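Local coordinates for phosphoprotein (Spring viremia of carp virus, PDB 7C5Z) that probably serves viral RNA replication as a chaperone and polymerase-associated phosphoprotein, represented here by its dimeric central domain, at residues 28-33 with 77-82; 43-48 with 70-75; 50-55 with 65-70. One frame throughout, in Å; residues are numbered along the deposited sequence.

Contact 1: 28-33 with 77-82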
loop_
_atom_site.group_PDB
_atom_site.type_symbol
_atom_site.label_atom_id
_atom_site.label_comp_id
_atom_site.label_asym_id
_atom_site.label_seq_id
_atom_site.Cartn_x
_atom_site.Cartn_y
_atom_site.Cartn_z
ATOM N N GLY A 28 -12.456 -9.260 13.030
ATOM C CA GLY A 28 -11.162 -8.714 12.661
ATOM C C GLY A 28 -11.009 -7.249 13.013
ATOM O O GLY A 28 -11.887 -6.619 13.609
ATOM N N THR A 29 -9.850 -6.728 12.637
ATOM C CA THR A 29 -9.519 -5.319 12.772
ATOM C C THR A 29 -9.733 -4.634 11.433
ATOM O O THR A 29 -9.268 -5.125 10.395
ATOM C CB THR A 29 -8.062 -5.168 13.223
ATOM O OG1 THR A 29 -7.872 -5.888 14.457
ATOM C CG2 THR A 29 -7.712 -3.721 13.446
ATOM N N TYR A 30 -10.418 -3.501 11.458
ATOM C CA TYR A 30 -10.609 -2.690 10.266
ATOM C C TYR A 30 -9.696 -1.476 10.338
ATOM O O TYR A 30 -9.681 -0.767 11.355
ATOM C CB TYR A 30 -12.060 -2.237 10.134
ATOM C CG TYR A 30 -13.043 -3.340 9.791
ATOM C CD1 TYR A 30 -13.533 -4.197 10.771
ATOM C CD2 TYR A 30 -13.490 -3.495 8.488
ATOM C CE1 TYR A 30 -14.441 -5.199 10.445
ATOM C CE2 TYR A 30 -14.401 -4.478 8.161
ATOM C CZ TYR A 30 -14.860 -5.321 9.136
ATOM O OH TYR A 30 -15.766 -6.291 8.758
ATOM N N VAL A 31 -8.947 -1.243 9.262
ATOM C CA VAL A 31 -7.997 -0.139 9.163
ATOM C C VAL A 31 -8.492 0.768 8.049
ATOM O O VAL A 31 -8.432 0.387 6.873
ATOM C CB VAL A 31 -6.587 -0.653 8.859
ATOM C CG1 VAL A 31 -5.589 0.494 8.781
ATOM C CG2 VAL A 31 -6.189 -1.708 9.906
ATOM N N ARG A 32 -8.978 1.955 8.402
ATOM C CA ARG A 32 -9.577 2.861 7.434
ATOM C C ARG A 32 -8.669 4.054 7.180
ATOM O O ARG A 32 -8.244 4.735 8.124
ATOM C CB ARG A 32 -10.946 3.353 7.890
ATOM C CG ARG A 32 -11.639 4.178 6.805
ATOM C CD ARG A 32 -13.088 4.496 7.170
ATOM N NE ARG A 32 -13.952 3.316 7.111
ATOM C CZ ARG A 32 -15.275 3.375 6.990
ATOM N NH1 ARG A 32 -15.879 4.552 6.895
ATOM N NH2 ARG A 32 -15.984 2.254 6.951
ATOM N N TYR A 33 -8.382 4.305 5.906
ATOM C CA TYR A 33 -7.605 5.458 5.445
ATOM C C TYR A 33 -8.590 6.496 4.915
ATOM O O TYR A 33 -9.092 6.374 3.796
ATOM C CB TYR A 33 -6.600 5.033 4.371
ATOM C CG TYR A 33 -5.480 4.212 4.978
ATOM C CD1 TYR A 33 -4.394 4.838 5.579
ATOM C CD2 TYR A 33 -5.573 2.821 5.051
ATOM C CE1 TYR A 33 -3.396 4.099 6.189
ATOM C CE2 TYR A 33 -4.570 2.071 5.661
ATOM C CZ TYR A 33 -3.500 2.723 6.221
ATOM O OH TYR A 33 -2.510 1.996 6.833
ATOM N N GLU A 77 -10.413 0.918 2.967
ATOM C CA GLU A 77 -10.474 0.200 4.235
ATOM C C GLU A 77 -9.926 -1.209 4.079
ATOM O O GLU A 77 -10.317 -1.933 3.159
ATOM C CB GLU A 77 -11.910 0.159 4.746
ATOM C CG GLU A 77 -12.077 -0.524 6.069
ATOM C CD GLU A 77 -13.497 -0.405 6.560
ATOM O OE1 GLU A 77 -13.753 0.474 7.399
ATOM O OE2 GLU A 77 -14.362 -1.181 6.087
ATOM N N VAL A 78 -9.019 -1.604 4.970
ATOM C CA VAL A 78 -8.425 -2.938 4.957
ATOM C C VAL A 78 -8.983 -3.733 6.134
ATOM O O VAL A 78 -9.082 -3.206 7.248
ATOM C CB VAL A 78 -6.892 -2.870 5.009
ATOM C CG1 VAL A 78 -6.283 -4.266 5.073
ATOM C CG2 VAL A 78 -6.361 -2.136 3.779
ATOM N N PHE A 79 -9.371 -4.987 5.881
ATOM C CA PHE A 79 -9.839 -5.898 6.923
ATOM C C PHE A 79 -8.748 -6.912 7.251
ATOM O O PHE A 79 -8.254 -7.620 6.364
ATOM C CB PHE A 79 -11.127 -6.606 6.495
ATOM C CG PHE A 79 -11.576 -7.667 7.443
ATOM C CD1 PHE A 79 -12.163 -7.331 8.654
ATOM C CD2 PHE A 79 -11.409 -9.010 7.126
ATOM C CE1 PHE A 79 -12.590 -8.314 9.533
ATOM C CE2 PHE A 79 -11.832 -10.003 8.012
ATOM C CZ PHE A 79 -12.414 -9.661 9.197
ATOM N N LEU A 80 -8.376 -6.970 8.524
ATOM C CA LEU A 80 -7.360 -7.898 9.010
ATOM C C LEU A 80 -8.024 -8.911 9.938
ATOM O O LEU A 80 -8.326 -8.583 11.094
ATOM C CB LEU A 80 -6.258 -7.134 9.754
ATOM C CG LEU A 80 -5.591 -5.946 9.044
ATOM C CD1 LEU A 80 -4.586 -5.300 9.986
ATOM C CD2 LEU A 80 -4.903 -6.413 7.800
ATOM N N PRO A 81 -8.275 -10.143 9.500
ATOM C CA PRO A 81 -8.986 -11.094 10.368
ATOM C C PRO A 81 -8.175 -11.468 11.603
ATOM O O PRO A 81 -6.943 -11.548 11.567
ATOM C CB PRO A 81 -9.213 -12.314 9.462
ATOM C CG PRO A 81 -8.243 -12.168 8.328
ATOM C CD PRO A 81 -7.936 -10.696 8.176
ATOM N N HIS A 82 -8.897 -11.705 12.713
ATOM C CA HIS A 82 -8.220 -12.125 13.937
ATOM C C HIS A 82 -7.594 -13.506 13.772
ATOM O O HIS A 82 -6.504 -13.764 14.290
ATOM C CB HIS A 82 -9.182 -12.163 15.128
ATOM C CG HIS A 82 -9.800 -10.842 15.483
ATOM N ND1 HIS A 82 -9.082 -9.663 15.547
ATOM C CD2 HIS A 82 -11.066 -10.528 15.843
ATOM C CE1 HIS A 82 -9.888 -8.679 15.904
ATOM N NE2 HIS A 82 -11.097 -9.178 16.095
#

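Contact 2: 43-48 with 70-75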
loop_
_atom_site.group_PDB
_atom_site.type_symbol
_atom_site.label_atom_id
_atom_site.label_comp_id
_atom_site.label_asym_id
_atom_site.label_seq_id
_atom_site.Cartn_x
_atom_site.Cartn_y
_atom_site.Cartn_z
ATOM N N TYR A 43 -4.841 8.287 -9.453
ATOM C CA TYR A 43 -3.890 7.783 -8.473
ATOM C C TYR A 43 -4.573 7.054 -7.324
ATOM O O TYR A 43 -3.994 6.113 -6.772
ATOM C CB TYR A 43 -3.023 8.921 -7.952
ATOM C CG TYR A 43 -1.923 9.251 -8.921
ATOM C CD1 TYR A 43 -0.951 8.312 -9.232
ATOM C CD2 TYR A 43 -1.869 10.492 -9.557
ATOM C CE1 TYR A 43 0.056 8.601 -10.124
ATOM C CE2 TYR A 43 -0.865 10.789 -10.461
ATOM C CZ TYR A 43 0.097 9.846 -10.749
ATOM O OH TYR A 43 1.088 10.154 -11.652
ATOM N N LYS A 44 -5.780 7.465 -6.938
ATOM C CA LYS A 44 -6.502 6.694 -5.934
ATOM C C LYS A 44 -6.731 5.265 -6.411
ATOM O O LYS A 44 -6.538 4.310 -5.642
ATOM C CB LYS A 44 -7.822 7.376 -5.578
ATOM C CG LYS A 44 -8.462 6.805 -4.320
ATOM C CD LYS A 44 -9.477 7.758 -3.719
ATOM C CE LYS A 44 -10.712 7.872 -4.593
ATOM N NZ LYS A 44 -11.625 6.702 -4.459
ATOM N N ASN A 45 -7.119 5.096 -7.679
ATOM C CA ASN A 45 -7.327 3.755 -8.218
ATOM C C ASN A 45 -6.022 2.959 -8.273
ATOM O O ASN A 45 -6.016 1.748 -8.001
ATOM C CB ASN A 45 -7.966 3.839 -9.605
ATOM C CG ASN A 45 -9.414 4.299 -9.559
ATOM O OD1 ASN A 45 -10.092 4.180 -8.533
ATOM N ND2 ASN A 45 -9.898 4.834 -10.680
ATOM N N LEU A 46 -4.908 3.611 -8.617
ATOM C CA LEU A 46 -3.618 2.930 -8.618
ATOM C C LEU A 46 -3.254 2.476 -7.214
ATOM O O LEU A 46 -2.851 1.323 -7.006
ATOM C CB LEU A 46 -2.529 3.848 -9.179
ATOM C CG LEU A 46 -1.103 3.312 -9.079
ATOM C CD1 LEU A 46 -0.929 2.021 -9.867
ATOM C CD2 LEU A 46 -0.113 4.371 -9.581
ATOM N N ILE A 47 -3.428 3.355 -6.233
ATOM C CA ILE A 47 -3.114 2.999 -4.852
ATOM C C ILE A 47 -3.975 1.833 -4.389
ATOM O O ILE A 47 -3.483 0.903 -3.736
ATOM C CB ILE A 47 -3.270 4.234 -3.947
ATOM C CG1 ILE A 47 -2.143 5.226 -4.234
ATOM C CG2 ILE A 47 -3.286 3.838 -2.462
ATOM C CD1 ILE A 47 -2.366 6.597 -3.595
ATOM N N SER A 48 -5.265 1.849 -4.732
ATOM C CA SER A 48 -6.146 0.757 -4.358
ATOM C C SER A 48 -5.664 -0.559 -4.958
ATOM O O SER A 48 -5.631 -1.584 -4.263
ATOM C CB SER A 48 -7.577 1.080 -4.795
ATOM O OG SER A 48 -8.475 0.031 -4.449
ATOM N N ASP A 70 -13.194 -0.977 -1.138
ATOM C CA ASP A 70 -13.061 0.249 -1.917
ATOM C C ASP A 70 -14.417 0.528 -2.552
ATOM O O ASP A 70 -14.920 -0.307 -3.312
ATOM C CB ASP A 70 -11.962 0.063 -2.975
ATOM C CG ASP A 70 -11.776 1.261 -3.878
ATOM O OD1 ASP A 70 -12.462 2.287 -3.721
ATOM O OD2 ASP A 70 -10.902 1.151 -4.771
ATOM N N TYR A 71 -15.039 1.658 -2.193
ATOM C CA TYR A 71 -16.333 2.044 -2.755
ATOM C C TYR A 71 -16.209 3.195 -3.743
ATOM O O TYR A 71 -17.219 3.827 -4.076
ATOM C CB TYR A 71 -17.313 2.412 -1.641
ATOM C CG TYR A 71 -17.409 1.344 -0.578
ATOM C CD1 TYR A 71 -16.535 1.347 0.509
ATOM C CD2 TYR A 71 -18.349 0.316 -0.667
ATOM C CE1 TYR A 71 -16.594 0.374 1.473
ATOM C CE2 TYR A 71 -18.416 -0.680 0.330
ATOM C CZ TYR A 71 -17.530 -0.632 1.386
ATOM O OH TYR A 71 -17.543 -1.582 2.385
ATOM N N GLN A 72 -14.984 3.483 -4.203
ATOM C CA GLN A 72 -14.688 4.633 -5.057
ATOM C C GLN A 72 -15.203 5.932 -4.441
ATOM O O GLN A 72 -15.841 6.762 -5.098
ATOM C CB GLN A 72 -15.236 4.406 -6.470
ATOM C CG GLN A 72 -14.787 3.051 -7.006
ATOM C CD GLN A 72 -14.467 3.035 -8.489
ATOM O OE1 GLN A 72 -15.100 3.729 -9.283
ATOM N NE2 GLN A 72 -13.482 2.219 -8.870
ATOM N N GLY A 73 -14.894 6.111 -3.158
ATOM C CA GLY A 73 -15.276 7.290 -2.400
ATOM C C GLY A 73 -14.055 7.904 -1.739
ATOM O O GLY A 73 -12.950 7.900 -2.294
ATOM N N ASP A 74 -14.255 8.451 -0.537
ATOM C CA ASP A 74 -13.189 9.209 0.108
ATOM C C ASP A 74 -12.368 8.399 1.106
ATOM O O ASP A 74 -11.584 8.987 1.858
ATOM C CB ASP A 74 -13.734 10.479 0.784
ATOM C CG ASP A 74 -14.792 10.204 1.836
ATOM O OD1 ASP A 74 -14.711 9.189 2.561
ATOM O OD2 ASP A 74 -15.705 11.054 1.959
ATOM N N PHE A 75 -12.503 7.078 1.126
ATOM C CA PHE A 75 -11.655 6.272 1.998
ATOM C C PHE A 75 -11.359 4.925 1.348
ATOM O O PHE A 75 -12.041 4.492 0.416
ATOM C CB PHE A 75 -12.290 6.072 3.384
ATOM C CG PHE A 75 -13.501 5.179 3.378
ATOM C CD1 PHE A 75 -13.372 3.811 3.547
ATOM C CD2 PHE A 75 -14.765 5.723 3.223
ATOM C CE1 PHE A 75 -14.497 2.995 3.565
ATOM C CE2 PHE A 75 -15.881 4.918 3.226
ATOM C CZ PHE A 75 -15.748 3.556 3.397
HETATM O O HOH W 1 -12.047 4.923 -2.484
HETATM O O HOH W 2 -10.511 4.094 -5.322
#

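Contact 3: 50-55 with 65-70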
loop_
_atom_site.group_PDB
_atom_site.type_symbol
_atom_site.label_atom_id
_atom_site.label_comp_id
_atom_site.label_asym_id
_atom_site.label_seq_id
_atom_site.Cartn_x
_atom_site.Cartn_y
_atom_site.Cartn_z
HETATM N N MSE A 50 -2.567 -1.336 -5.954
HETATM C CA MSE A 50 -1.308 -1.716 -5.324
HETATM C C MSE A 50 -1.571 -2.309 -3.936
HETATM O O MSE A 50 -0.983 -3.327 -3.574
HETATM C CB MSE A 50 -0.372 -0.521 -5.241
HETATM C CG MSE A 50 0.074 -0.047 -6.614
HETATM SE SE MSE A 50 1.472 1.311 -6.497
HETATM C CE MSE A 50 2.556 0.470 -5.097
HETATM N N MSE A 51 -2.459 -1.679 -3.169
HETATM C CA MSE A 51 -2.808 -2.228 -1.856
HETATM C C MSE A 51 -3.416 -3.615 -2.004
HETATM O O MSE A 51 -3.052 -4.537 -1.265
HETATM C CB MSE A 51 -3.759 -1.289 -1.113
HETATM C CG MSE A 51 -3.093 0.002 -0.730
HETATM SE SE MSE A 51 -4.324 1.263 0.125
HETATM C CE MSE A 51 -4.955 0.097 1.497
ATOM N N ARG A 52 -4.340 -3.780 -2.953
ATOM C CA ARG A 52 -4.979 -5.080 -3.120
ATOM C C ARG A 52 -3.958 -6.155 -3.481
ATOM O O ARG A 52 -4.008 -7.277 -2.948
ATOM C CB ARG A 52 -6.086 -4.982 -4.171
ATOM C CG ARG A 52 -6.954 -6.218 -4.245
ATOM C CD ARG A 52 -7.999 -6.093 -5.339
ATOM N NE ARG A 52 -8.902 -4.954 -5.173
ATOM C CZ ARG A 52 -9.958 -4.940 -4.360
ATOM N NH1 ARG A 52 -10.242 -5.995 -3.604
ATOM N NH2 ARG A 52 -10.732 -3.861 -4.297
ATOM N N SER A 53 -2.999 -5.819 -4.348
ATOM C CA SER A 53 -1.956 -6.768 -4.724
ATOM C C SER A 53 -1.091 -7.119 -3.520
ATOM O O SER A 53 -0.820 -8.297 -3.246
ATOM C CB SER A 53 -1.098 -6.182 -5.855
ATOM O OG SER A 53 0.181 -6.807 -5.916
ATOM N N LEU A 54 -0.667 -6.106 -2.770
ATOM C CA LEU A 54 0.224 -6.345 -1.644
ATOM C C LEU A 54 -0.456 -7.168 -0.555
ATOM O O LEU A 54 0.142 -8.109 -0.025
ATOM C CB LEU A 54 0.731 -5.017 -1.081
ATOM C CG LEU A 54 1.721 -5.140 0.066
ATOM C CD1 LEU A 54 2.933 -5.994 -0.299
ATOM C CD2 LEU A 54 2.177 -3.751 0.488
ATOM N N ILE A 55 -1.696 -6.825 -0.184
ATOM C CA ILE A 55 -2.351 -7.617 0.866
ATOM C C ILE A 55 -2.623 -9.036 0.379
ATOM O O ILE A 55 -2.707 -9.968 1.187
ATOM C CB ILE A 55 -3.639 -6.938 1.378
ATOM C CG1 ILE A 55 -4.744 -6.987 0.324
ATOM C CG2 ILE A 55 -3.356 -5.518 1.816
ATOM C CD1 ILE A 55 -6.075 -6.304 0.749
ATOM N N ASP A 65 -6.848 -14.157 5.565
ATOM C CA ASP A 65 -7.702 -13.658 4.478
ATOM C C ASP A 65 -7.884 -12.143 4.608
ATOM O O ASP A 65 -8.964 -11.629 4.895
ATOM C CB ASP A 65 -9.046 -14.377 4.485
ATOM C CG ASP A 65 -8.925 -15.850 4.134
ATOM O OD1 ASP A 65 -8.020 -16.200 3.345
ATOM O OD2 ASP A 65 -9.731 -16.651 4.657
ATOM N N ILE A 66 -6.777 -11.422 4.424
ATOM C CA ILE A 66 -6.824 -9.959 4.427
ATOM C C ILE A 66 -7.582 -9.475 3.199
ATOM O O ILE A 66 -7.400 -10.009 2.098
ATOM C CB ILE A 66 -5.395 -9.391 4.464
ATOM C CG1 ILE A 66 -4.627 -9.953 5.668
ATOM C CG2 ILE A 66 -5.403 -7.852 4.499
ATOM C CD1 ILE A 66 -3.142 -9.646 5.620
ATOM N N ASP A 67 -8.455 -8.472 3.376
ATOM C CA ASP A 67 -9.239 -7.977 2.245
ATOM C C ASP A 67 -9.271 -6.454 2.227
ATOM O O ASP A 67 -8.958 -5.786 3.213
ATOM C CB ASP A 67 -10.675 -8.504 2.264
ATOM C CG ASP A 67 -11.293 -8.565 0.865
ATOM O OD1 ASP A 67 -10.588 -8.291 -0.144
ATOM O OD2 ASP A 67 -12.498 -8.894 0.781
ATOM N N LEU A 68 -9.684 -5.917 1.086
ATOM C CA LEU A 68 -9.742 -4.484 0.855
ATOM C C LEU A 68 -11.164 -4.108 0.475
ATOM O O LEU A 68 -11.794 -4.800 -0.336
ATOM C CB LEU A 68 -8.779 -4.082 -0.262
ATOM C CG LEU A 68 -8.857 -2.644 -0.742
ATOM C CD1 LEU A 68 -8.305 -1.716 0.310
ATOM C CD2 LEU A 68 -8.103 -2.526 -2.069
ATOM N N PHE A 69 -11.665 -3.024 1.067
ATOM C CA PHE A 69 -12.983 -2.478 0.750
ATOM C C PHE A 69 -12.805 -1.097 0.129
ATOM O O PHE A 69 -12.313 -0.166 0.784
ATOM C CB PHE A 69 -13.868 -2.432 2.002
ATOM C CG PHE A 69 -14.190 -3.795 2.541
ATOM C CD1 PHE A 69 -15.238 -4.522 2.003
ATOM C CD2 PHE A 69 -13.430 -4.369 3.536
ATOM C CE1 PHE A 69 -15.539 -5.794 2.470
ATOM C CE2 PHE A 69 -13.730 -5.643 4.012
ATOM C CZ PHE A 69 -14.779 -6.355 3.472
ATOM N N ASP A 70 -13.194 -0.977 -1.138
ATOM C CA ASP A 70 -13.061 0.249 -1.917
ATOM C C ASP A 70 -14.417 0.528 -2.552
ATOM O O ASP A 70 -14.920 -0.307 -3.312
ATOM C CB ASP A 70 -11.962 0.063 -2.975
ATOM C CG ASP A 70 -11.776 1.261 -3.878
ATOM O OD1 ASP A 70 -12.462 2.287 -3.721
ATOM O OD2 ASP A 70 -10.902 1.151 -4.771
HETATM O O HOH W 3 -5.098 -11.516 1.693
#

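Contact 1: 28-33 with 77-82
Glu77 and Arg32 face each other as a non-hydrogen-bonded pair of two antiparallel strands, and the glutamate can be followed outward from its backbone. CB and then CG pass beside the carbonyl O of Val31; CG is anti to the backbone N (chi1 -178°), and the chain stays extended beyond it. At the tip the two oxygens part company. OE2 lies 3.4 Å from Tyr30 CD2, while OE1 takes both N-H groups on one side of the Arg32 guanidinium, NE and NH2, each at 2.9 Å. OE1 lies in the guanidinium plane, yet both nitrogens reach it from above the same face of the carboxylate, a side-on salt bridge whose planes are 46° apart. On the same face of the sheet, Phe79 CD1 sits 3.4 Å above the Tyr30 ring, offset toward its rim.

The opposite face carries Thr29, Val31, Val78 and Leu80, largely apolar, with Val31 CG2 3.9 Å from Leu80 CD1; it turns toward the helix of the second subunit, packing on Gln57 and Leu54 of that chain. Gly28 CA lies 3.4 Å over the centre of the His82 ring, a CH-pi contact, and there is no room for a side chain beside Phe79 CE1 and Leu80 O. Four backbone hydrogen bonds, such as Leu80 N to Thr29 O at 2.8 Å, mark an antiparallel pair, central in the order 21-25, 28-33, 76-81, 67-70.

Contact 2: 43-48 with 70-75
An Asx turn begins the loop between strands 67-70 and 76-81, where Asp70 OD1 accepts from Gln72 N at 2.8 Å, and this loop is tied to helix 41-62 by Ser48 and Lys44. Ser48 OG donates to Asp70 OD2 over 2.7 Å, meeting the oxygen on its anti side, 33° out of the carboxylate plane. One carboxylate shapes the turn with one oxygen and holds the helix with the other, a division of labour that suits aspartate. A short serine is enough because the acid itself reaches toward the helix.

Lys44 needs its length: its chain bends at chi3 and at chi4 (77°), which places NZ 2.8 Å from Gly73 O, in the carbonyl plane and on a lone pair. Water 1 accepts from NZ at 2.7 Å and lies within hydrogen-bonding reach of Asp70 OD1 and Phe75 O; water 2 accepts from NZ at 3.0 Å, within reach of Asp70 OD2 and Asn45 OD1. Water 1 probably mediates the attraction between NZ and Asp70 OD1, whose 4.6 Å gap is beyond a salt bridge. Leu76 of strand 76-81 packs on Ser48 and Asp70, and Leu36 and Val39 touch Lys44, at the surface where the helix passes the hairpin turn.

Contact 3: 50-55 with 65-70
Apolar packing between Ile55 and Leu68 dominates this meeting of helix and strand. Ile55 places CG1 between its backbone N and carbonyl carbon (chi1 71°), and the branch runs on to CD1, which ends 3.6 Å from Leu68 CB and close to the backbone carbonyl carbon of Asp67. The branch point of Ile55 serves a second neighbour, with CB 3.7 Å from Ile66 CG2. One turn earlier on the helix, the selenomethionine Met51 bends at chi3 and brings its CE to 4.0 Å from Leu68 CD1. Ile55 suits its place by the length of its CG1-CD1 branch, Met51 by its unbranched chain.

Polar groups lie around this packing. The Arg52 guanidinium presents one face to Leu68 CD2, 3.6 Å above its plane and offset toward the rim, and Arg52 CB also touches that methyl. Its charge is left near acids without a salt bridge across the contact: NH1 is 4.2 Å from Asp67 OD1, a distance at which attraction is likely to be modest. Asp67 OD1 itself accepts a weak hydrogen bond from Leu68 N.

A water links the backbones, donating to Ile55 O at 2.9 Å and to Ile66 O at 2.8 Å. With helix and strand nearly antiparallel, at 164°, this is the packing of a helix on the outermost strand of this chain's antiparallel sheet, within an alpha+beta domain that forms a dimer.

In the fold
Contact 1 joins the central strands of the sheet, and contacts 2 and 3 fasten helix 41-62 to the strand and loop that follow it. Contacts 2 and 3 have centres about 11 Å apart and share Asp70, where strand 67-70 passes into the loop. Contact 3 adjoins contact 1, their centres about 10 Å apart: Val78 CG2 lies 3.5 Å from Met51 CE, and strand 67-70 pairs with 76-81. Contacts 1 and 2, about 16 Å apart between centres, meet where Phe75 forms a cation-pi pair with Arg32. All three touch the second subunit; Tyr33 OH hydrogen-bonds Ser53 OG of the second subunit, and Ser53 OG bonds Tyr33 OH of that subunit in return.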